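Long-range contacts in Hit-like protein involved in cell-cycle regulation (Bartonella henselae, PDB 3LB5), which probably binds and hydrolyses nucleotide conjugates, as a histidine triad protein of the HINT type, and has been linked to cell-cycle regulation: residues Tyr26-Ile36 with Gln119-His127; Val45-Phe54 with His64-Gly72. All blocks are in the same frame, centred on the assembly; numbering follows the deposited sequence.

Contact 1 fastens the N-terminal segment and helix 31-36 to the histidine triad segment 119-127, and contact 2 is the hairpin of strands 51-55 and 65-69; their centres lie about 11 Å apart. Both segments of contact 2 fall between the two segments of contact 1 in sequence. The two meet on strand 65-69, where Phe126 O lies 2.9 Å from Val67 N in the sheet and His123 NE2 lies 2.9 Å from Pro69 O, both probable hydrogen bonds. Phe32 of contact 1 and Phe54 of contact 2 pair edge-to-face, and each side chain comes within about 4 Å of the bound unknown ligand, so both contacts probably help to line its site.

Contact 1. Residues Tyr26-Ile36 with Gln119-His127; sequences YDNNNIFAKLI and QTVYHLHFH
Phe32 and Val121 meet with a methyl group over a ring: Val121 CG1 stands 3.9 Å from the centroid of the Phe32 ring, close to the ring normal, in a CH-pi contact. The branched valine serves two partners, because its other methyl, CG2, packs against Ile31 CD1 at 3.7 Å. Phe32 drives its rim into His125. The planes are 86° apart and Phe32 CE2 lies 3.6 Å from His125 CG, a T-shaped pair in which the phenylalanine supplies the edge and the imidazole the face.

A first torsion of -177° swings the His123 ring away from its backbone N to the N-terminal segment, where His123 ND1 hydrogen-bonds Tyr26 OH at 2.6 Å in the plane of the tyrosine ring. Ile36 CD1 approaches His123 CE1 obliquely at 3.6 Å, an apolar neighbour for the carbon between the two nitrogens. Asn30, beside the tyrosine hydroxyl, suits its N-cap place: OD1 accepts from Ala33 N, while Asn30 ND2 donates to Asp27 O at 2.8 Å and only weakly to Tyr26 OH. A water bridges Asp27 N and Tyr122 O.

His123, His125 and His127 form the His-x-His-x-His core of the HIT motif, whose middle histidine is the nucleophile in this family. His125 ND1 donates to His123 O at 2.8 Å, in the plane of the His125 ring, which fixes the imidazole's rotation and is consistent with presenting NE2 to substrate.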
# COMPACT_ATOMS: atom_id res chain seq x y z
N TYR B 26 11.67 -17.22 5.78
CA TYR B 26 10.71 -17.28 4.69
C TYR B 26 10.33 -18.76 4.45
O TYR B 26 11.16 -19.67 4.60
CB TYR B 26 11.33 -16.66 3.44
CG TYR B 26 10.43 -16.66 2.22
CD1 TYR B 26 9.47 -15.66 2.02
CD2 TYR B 26 10.54 -17.67 1.27
CE1 TYR B 26 8.65 -15.67 0.90
CE2 TYR B 26 9.76 -17.67 0.13
CZ TYR B 26 8.81 -16.69 -0.05
OH TYR B 26 8.05 -16.73 -1.18
N ASP B 27 9.05 -18.98 4.15
CA ASP B 27 8.49 -20.31 3.96
C ASP B 27 8.37 -20.55 2.48
O ASP B 27 7.47 -20.04 1.82
CB ASP B 27 7.12 -20.39 4.65
CG ASP B 27 6.38 -21.70 4.37
OD1 ASP B 27 6.97 -22.67 3.87
OD2 ASP B 27 5.15 -21.73 4.70
N ASN B 28 9.29 -21.34 1.93
CA ASN B 28 9.25 -21.63 0.50
C ASN B 28 8.05 -22.45 0.04
O ASN B 28 7.77 -22.52 -1.15
CB ASN B 28 10.57 -22.25 0.07
CG ASN B 28 11.71 -21.25 0.07
OD1 ASN B 28 11.73 -20.36 -0.74
ND2 ASN B 28 12.65 -21.40 0.99
N ASN B 29 7.30 -23.01 0.99
CA ASN B 29 6.08 -23.73 0.67
C ASN B 29 4.79 -22.90 0.74
O ASN B 29 3.71 -23.46 0.54
CB ASN B 29 5.96 -25.02 1.52
N ASN B 30 4.91 -21.59 1.01
CA ASN B 30 3.75 -20.69 1.06
C ASN B 30 3.06 -20.64 -0.29
O ASN B 30 3.71 -20.81 -1.32
CB ASN B 30 4.10 -19.28 1.60
CG ASN B 30 4.65 -18.34 0.54
OD1 ASN B 30 3.92 -17.92 -0.34
ND2 ASN B 30 5.93 -17.98 0.65
N ILE B 31 1.75 -20.45 -0.29
CA ILE B 31 0.99 -20.64 -1.54
C ILE B 31 1.38 -19.70 -2.70
O ILE B 31 1.28 -20.09 -3.87
CB ILE B 31 -0.56 -20.66 -1.29
CG1 ILE B 31 -1.06 -19.34 -0.69
CG2 ILE B 31 -0.94 -21.87 -0.42
CD1 ILE B 31 -2.63 -19.34 -0.41
N PHE B 32 1.84 -18.49 -2.40
CA PHE B 32 2.32 -17.60 -3.45
C PHE B 32 3.69 -18.01 -4.02
O PHE B 32 3.89 -17.87 -5.22
CB PHE B 32 2.36 -16.12 -3.02
CG PHE B 32 0.99 -15.52 -2.73
CD1 PHE B 32 -0.20 -16.18 -3.08
CD2 PHE B 32 0.90 -14.27 -2.13
CE1 PHE B 32 -1.45 -15.63 -2.78
CE2 PHE B 32 -0.37 -13.71 -1.84
CZ PHE B 32 -1.53 -14.40 -2.17
N ALA B 33 4.61 -18.48 -3.19
CA ALA B 33 5.86 -19.08 -3.72
C ALA B 33 5.54 -20.28 -4.64
O ALA B 33 6.19 -20.49 -5.67
CB ALA B 33 6.73 -19.54 -2.58
N LYS B 34 4.55 -21.07 -4.24
CA LYS B 34 4.10 -22.22 -5.05
C LYS B 34 3.50 -21.76 -6.38
O LYS B 34 3.77 -22.36 -7.40
CB LYS B 34 3.11 -23.10 -4.27
CG LYS B 34 3.75 -23.89 -3.15
CD LYS B 34 2.76 -24.94 -2.58
CE LYS B 34 3.42 -26.27 -2.33
NZ LYS B 34 3.85 -26.95 -3.59
N LEU B 35 2.70 -20.69 -6.37
CA LEU B 35 2.16 -20.07 -7.60
C LEU B 35 3.30 -19.64 -8.54
O LEU B 35 3.29 -19.96 -9.74
CB LEU B 35 1.30 -18.83 -7.20
CG LEU B 35 0.55 -17.97 -8.24
CD1 LEU B 35 -0.58 -17.17 -7.54
CD2 LEU B 35 1.48 -17.02 -9.00
N ILE B 36 4.27 -18.92 -7.99
CA ILE B 36 5.43 -18.44 -8.77
C ILE B 36 6.16 -19.59 -9.45
O ILE B 36 6.53 -19.47 -10.61
CB ILE B 36 6.41 -17.64 -7.89
CG1 ILE B 36 5.72 -16.35 -7.41
CG2 ILE B 36 7.78 -17.38 -8.63
CD1 ILE B 36 6.35 -15.73 -6.15
N GLN B 119 -1.95 -10.12 7.73
CA GLN B 119 -1.30 -10.76 6.59
C GLN B 119 -1.63 -12.26 6.66
O GLN B 119 -1.45 -12.88 7.70
CB GLN B 119 0.22 -10.55 6.60
CG GLN B 119 0.91 -11.12 5.35
CD GLN B 119 2.41 -10.88 5.30
OE1 GLN B 119 3.05 -10.53 6.28
NE2 GLN B 119 2.99 -11.09 4.12
N THR B 120 -2.14 -12.82 5.57
CA THR B 120 -2.58 -14.24 5.60
C THR B 120 -1.62 -15.18 4.88
O THR B 120 -1.52 -16.36 5.24
CB THR B 120 -4.01 -14.44 5.05
OG1 THR B 120 -4.13 -13.78 3.79
CG2 THR B 120 -5.04 -13.88 6.03
N VAL B 121 -0.93 -14.67 3.87
CA VAL B 121 0.09 -15.47 3.15
C VAL B 121 1.38 -14.70 3.30
O VAL B 121 1.42 -13.51 3.01
CB VAL B 121 -0.25 -15.64 1.65
CG1 VAL B 121 0.87 -16.41 0.92
CG2 VAL B 121 -1.60 -16.30 1.49
N TYR B 122 2.43 -15.38 3.77
CA TYR B 122 3.69 -14.74 4.12
C TYR B 122 4.66 -14.61 2.95
O TYR B 122 5.81 -15.03 3.00
CB TYR B 122 4.31 -15.42 5.34
CG TYR B 122 3.48 -15.09 6.55
CD1 TYR B 122 3.62 -13.87 7.19
CD2 TYR B 122 2.50 -15.97 7.00
CE1 TYR B 122 2.82 -13.53 8.27
CE2 TYR B 122 1.70 -15.64 8.10
CZ TYR B 122 1.88 -14.41 8.72
OH TYR B 122 1.12 -14.08 9.82
N HIS B 123 4.11 -14.05 1.87
CA HIS B 123 4.87 -13.56 0.73
C HIS B 123 4.39 -12.12 0.43
O HIS B 123 3.20 -11.82 0.55
CB HIS B 123 4.62 -14.48 -0.47
CG HIS B 123 5.42 -14.11 -1.68
ND1 HIS B 123 6.65 -14.67 -1.94
CD2 HIS B 123 5.18 -13.22 -2.67
CE1 HIS B 123 7.14 -14.14 -3.05
NE2 HIS B 123 6.26 -13.27 -3.53
N LEU B 124 5.31 -11.22 0.06
CA LEU B 124 4.93 -9.81 -0.21
C LEU B 124 3.80 -9.73 -1.24
O LEU B 124 3.93 -10.24 -2.32
CB LEU B 124 6.14 -8.97 -0.67
CG LEU B 124 5.91 -7.48 -0.99
CD1 LEU B 124 5.25 -6.69 0.17
CD2 LEU B 124 7.22 -6.82 -1.42
N HIS B 125 2.67 -9.16 -0.86
CA HIS B 125 1.62 -8.88 -1.83
C HIS B 125 0.90 -7.57 -1.54
O HIS B 125 0.63 -7.26 -0.37
CB HIS B 125 0.61 -10.04 -1.93
CG HIS B 125 -0.08 -10.38 -0.64
ND1 HIS B 125 0.59 -10.95 0.42
CD2 HIS B 125 -1.38 -10.28 -0.26
CE1 HIS B 125 -0.26 -11.17 1.42
NE2 HIS B 125 -1.47 -10.78 1.03
N PHE B 126 0.59 -6.82 -2.60
CA PHE B 126 -0.30 -5.65 -2.52
C PHE B 126 -1.71 -6.03 -2.99
O PHE B 126 -1.88 -6.73 -4.00
CB PHE B 126 0.22 -4.49 -3.38
CG PHE B 126 1.41 -3.79 -2.79
CD1 PHE B 126 1.28 -2.50 -2.28
CD2 PHE B 126 2.67 -4.39 -2.77
CE1 PHE B 126 2.39 -1.84 -1.73
CE2 PHE B 126 3.79 -3.73 -2.22
CZ PHE B 126 3.64 -2.45 -1.70
N HIS B 127 -2.71 -5.62 -2.21
CA HIS B 127 -4.11 -5.71 -2.62
C HIS B 127 -4.51 -4.49 -3.45
O HIS B 127 -4.26 -3.33 -3.04
CB HIS B 127 -5.03 -5.73 -1.38
CG HIS B 127 -4.84 -6.92 -0.52
ND1 HIS B 127 -5.50 -8.11 -0.75
CD2 HIS B 127 -4.10 -7.11 0.60
CE1 HIS B 127 -5.16 -8.99 0.18
NE2 HIS B 127 -4.32 -8.41 1.01
O HOH W 1 7.18 -17.02 4.27

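Contact 2. Residues Val45-Phe54 with His64-Gly72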
# COMPACT_ATOMS: atom_id res chain seq x y z
N VAL B 45 -3.43 -11.67 -14.63
CA VAL B 45 -3.83 -10.56 -15.48
C VAL B 45 -2.63 -9.86 -16.13
O VAL B 45 -2.76 -9.27 -17.19
CB VAL B 45 -4.75 -9.54 -14.75
CG1 VAL B 45 -6.04 -10.22 -14.29
CG2 VAL B 45 -4.07 -8.91 -13.55
N TYR B 46 -1.47 -9.93 -15.50
CA TYR B 46 -0.28 -9.23 -15.98
C TYR B 46 0.94 -9.91 -15.37
O TYR B 46 0.88 -10.45 -14.26
CB TYR B 46 -0.33 -7.73 -15.61
CG TYR B 46 0.96 -6.95 -15.84
CD1 TYR B 46 1.32 -6.52 -17.11
CD2 TYR B 46 1.82 -6.63 -14.78
CE1 TYR B 46 2.50 -5.81 -17.34
CE2 TYR B 46 3.02 -5.93 -15.00
CZ TYR B 46 3.35 -5.53 -16.29
OH TYR B 46 4.52 -4.83 -16.53
N GLU B 47 2.05 -9.86 -16.11
CA GLU B 47 3.29 -10.46 -15.68
C GLU B 47 4.45 -9.82 -16.46
O GLU B 47 4.33 -9.53 -17.63
CB GLU B 47 3.22 -11.97 -15.97
CG GLU B 47 4.40 -12.79 -15.47
CD GLU B 47 4.23 -14.29 -15.66
OE1 GLU B 47 5.22 -15.00 -15.43
OE2 GLU B 47 3.11 -14.77 -16.01
N ASP B 48 5.55 -9.54 -15.76
CA ASP B 48 6.81 -9.20 -16.41
C ASP B 48 7.92 -10.01 -15.74
O ASP B 48 7.63 -10.96 -15.03
CB ASP B 48 7.04 -7.68 -16.43
CG ASP B 48 7.15 -7.06 -15.04
OD1 ASP B 48 7.52 -7.74 -14.05
OD2 ASP B 48 6.88 -5.83 -14.94
N ASP B 49 9.19 -9.64 -15.96
CA ASP B 49 10.29 -10.40 -15.37
C ASP B 49 10.28 -10.42 -13.83
O ASP B 49 10.85 -11.33 -13.20
CB ASP B 49 11.62 -9.85 -15.87
CG ASP B 49 12.01 -10.42 -17.24
OD1 ASP B 49 11.67 -11.60 -17.56
OD2 ASP B 49 12.69 -9.69 -18.00
N ASP B 50 9.60 -9.43 -13.23
CA ASP B 50 9.73 -9.19 -11.80
C ASP B 50 8.45 -9.41 -11.00
O ASP B 50 8.50 -9.54 -9.79
CB ASP B 50 10.26 -7.78 -11.56
CG ASP B 50 11.67 -7.59 -12.11
OD1 ASP B 50 12.51 -8.46 -11.89
OD2 ASP B 50 11.94 -6.59 -12.80
N VAL B 51 7.29 -9.41 -11.66
CA VAL B 51 6.05 -9.48 -10.88
C VAL B 51 4.98 -10.29 -11.55
O VAL B 51 5.00 -10.49 -12.77
CB VAL B 51 5.43 -8.06 -10.60
CG1 VAL B 51 6.47 -7.07 -10.08
CG2 VAL B 51 4.76 -7.50 -11.83
N ILE B 52 3.99 -10.69 -10.76
CA ILE B 52 2.81 -11.33 -11.27
C ILE B 52 1.64 -10.64 -10.63
O ILE B 52 1.66 -10.40 -9.43
CB ILE B 52 2.75 -12.82 -10.91
CG1 ILE B 52 4.01 -13.57 -11.38
CG2 ILE B 52 1.53 -13.45 -11.57
CD1 ILE B 52 4.10 -14.98 -10.78
N ALA B 53 0.64 -10.33 -11.44
CA ALA B 53 -0.63 -9.81 -10.94
C ALA B 53 -1.71 -10.81 -11.27
O ALA B 53 -1.79 -11.29 -12.41
CB ALA B 53 -0.96 -8.43 -11.56
N PHE B 54 -2.55 -11.12 -10.29
CA PHE B 54 -3.46 -12.23 -10.43
C PHE B 54 -4.69 -11.99 -9.54
O PHE B 54 -4.67 -11.18 -8.62
CB PHE B 54 -2.76 -13.57 -10.09
CG PHE B 54 -2.23 -13.64 -8.67
CD1 PHE B 54 -2.99 -14.25 -7.66
CD2 PHE B 54 -0.97 -13.12 -8.35
CE1 PHE B 54 -2.51 -14.34 -6.33
CE2 PHE B 54 -0.48 -13.20 -7.01
CZ PHE B 54 -1.26 -13.81 -6.00
N HIS B 64 -10.94 -7.51 -7.60
CA HIS B 64 -9.88 -7.46 -6.57
C HIS B 64 -8.67 -8.28 -7.05
O HIS B 64 -8.79 -9.49 -7.29
CB HIS B 64 -10.47 -8.03 -5.27
CG HIS B 64 -9.54 -8.07 -4.08
ND1 HIS B 64 -10.00 -8.31 -2.81
CD2 HIS B 64 -8.19 -7.91 -3.96
CE1 HIS B 64 -9.00 -8.32 -1.96
NE2 HIS B 64 -7.88 -8.09 -2.63
N THR B 65 -7.55 -7.59 -7.21
CA THR B 65 -6.33 -8.14 -7.79
C THR B 65 -5.19 -8.06 -6.77
O THR B 65 -5.12 -7.11 -5.96
CB THR B 65 -5.95 -7.37 -9.07
OG1 THR B 65 -7.08 -7.32 -9.95
CG2 THR B 65 -4.75 -8.03 -9.81
N LEU B 66 -4.30 -9.06 -6.84
CA LEU B 66 -3.10 -9.08 -6.02
C LEU B 66 -1.87 -8.86 -6.89
O LEU B 66 -1.80 -9.38 -8.01
CB LEU B 66 -2.98 -10.41 -5.28
CG LEU B 66 -4.17 -10.80 -4.41
CD1 LEU B 66 -3.92 -12.13 -3.70
CD2 LEU B 66 -4.44 -9.70 -3.42
N VAL B 67 -0.90 -8.12 -6.38
CA VAL B 67 0.38 -7.96 -7.12
C VAL B 67 1.50 -8.48 -6.22
O VAL B 67 1.60 -8.07 -5.05
CB VAL B 67 0.66 -6.49 -7.45
CG1 VAL B 67 2.12 -6.30 -7.96
CG2 VAL B 67 -0.33 -5.99 -8.52
N ILE B 68 2.31 -9.41 -6.75
CA ILE B 68 3.44 -9.97 -5.98
C ILE B 68 4.76 -9.84 -6.74
O ILE B 68 4.78 -9.94 -7.97
CB ILE B 68 3.25 -11.50 -5.60
CG1 ILE B 68 3.18 -12.40 -6.84
CG2 ILE B 68 2.07 -11.72 -4.64
CD1 ILE B 68 3.10 -13.93 -6.45
N PRO B 69 5.88 -9.69 -6.00
CA PRO B 69 7.18 -9.89 -6.63
C PRO B 69 7.41 -11.40 -6.92
O PRO B 69 6.90 -12.26 -6.22
CB PRO B 69 8.16 -9.40 -5.56
CG PRO B 69 7.44 -9.74 -4.25
CD PRO B 69 6.00 -9.51 -4.53
N LYS B 70 8.19 -11.70 -7.94
CA LYS B 70 8.58 -13.07 -8.20
C LYS B 70 9.73 -13.40 -7.23
O LYS B 70 9.95 -14.58 -6.89
CB LYS B 70 9.03 -13.21 -9.65
CG LYS B 70 7.87 -13.23 -10.64
CD LYS B 70 8.39 -13.44 -12.06
CE LYS B 70 7.24 -13.77 -13.01
NZ LYS B 70 7.66 -13.87 -14.44
N LYS B 71 10.48 -12.38 -6.82
CA LYS B 71 11.52 -12.59 -5.84
C LYS B 71 10.92 -12.64 -4.44
O LYS B 71 10.22 -11.71 -4.04
CB LYS B 71 12.65 -11.56 -5.95
CG LYS B 71 13.81 -11.79 -4.94
CD LYS B 71 14.92 -10.74 -5.13
CE LYS B 71 16.18 -11.14 -4.38
NZ LYS B 71 15.98 -11.09 -2.89
N GLY B 72 11.22 -13.72 -3.71
CA GLY B 72 10.63 -13.98 -2.40
C GLY B 72 11.05 -13.05 -1.27
O GLY B 72 12.23 -12.77 -1.08
O HOH W 2 10.90 -13.75 -14.38
O HOH W 3 10.57 -9.76 -7.92
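Lys70, its chain extended beyond CG, reaches across to Glu47 at the end of strand 44-47 and to the turn after it. Lys70 NZ forms a salt bridge with Glu47 OE1 at 2.9 Å, on the anti lone pair of that oxygen, and donates to Asp48 O at 3.0 Å and to a water that also bonds Asp49 O. A long lysine suits the place, since its methylenes also cover Ile52, with Lys70 CE 3.6 Å from Ile52 CG1.

On the face that carries Ile52, the Phe54 ring lies with Leu66 CB over it, 4.1 Å from the centroid, while Ile68 CD1 touches Phe54 CE2 at 3.7 Å. Phe54 CG sits between the backbone N and the carbonyl carbon (chi1 61°), which turns the ring toward Leu66 and Ile68. Ala53 and Val67 occupy the other face, where Ala53 CB meets Val67 CG2.

The paired residues belong to an antiparallel hairpin within the five-stranded HIT sheet. Ile52 with Ile68 and Phe54 with Leu66 are its hydrogen-bonded pairs, and the Leu66 N to Phe54 O bond is 2.8 Å and nearly straight.

Further out, Asp48 OD1 accepts from Asp50 N and Val51 N and so shapes the turn that offers Asp48 O to Lys70. Val45 and Tyr46 face Ala53 in a classic beta bulge, Glu47 OE2 has a second salt bridge, to Arg44, and Leu35 of helix 31-36 packs on Ile52 and Phe54.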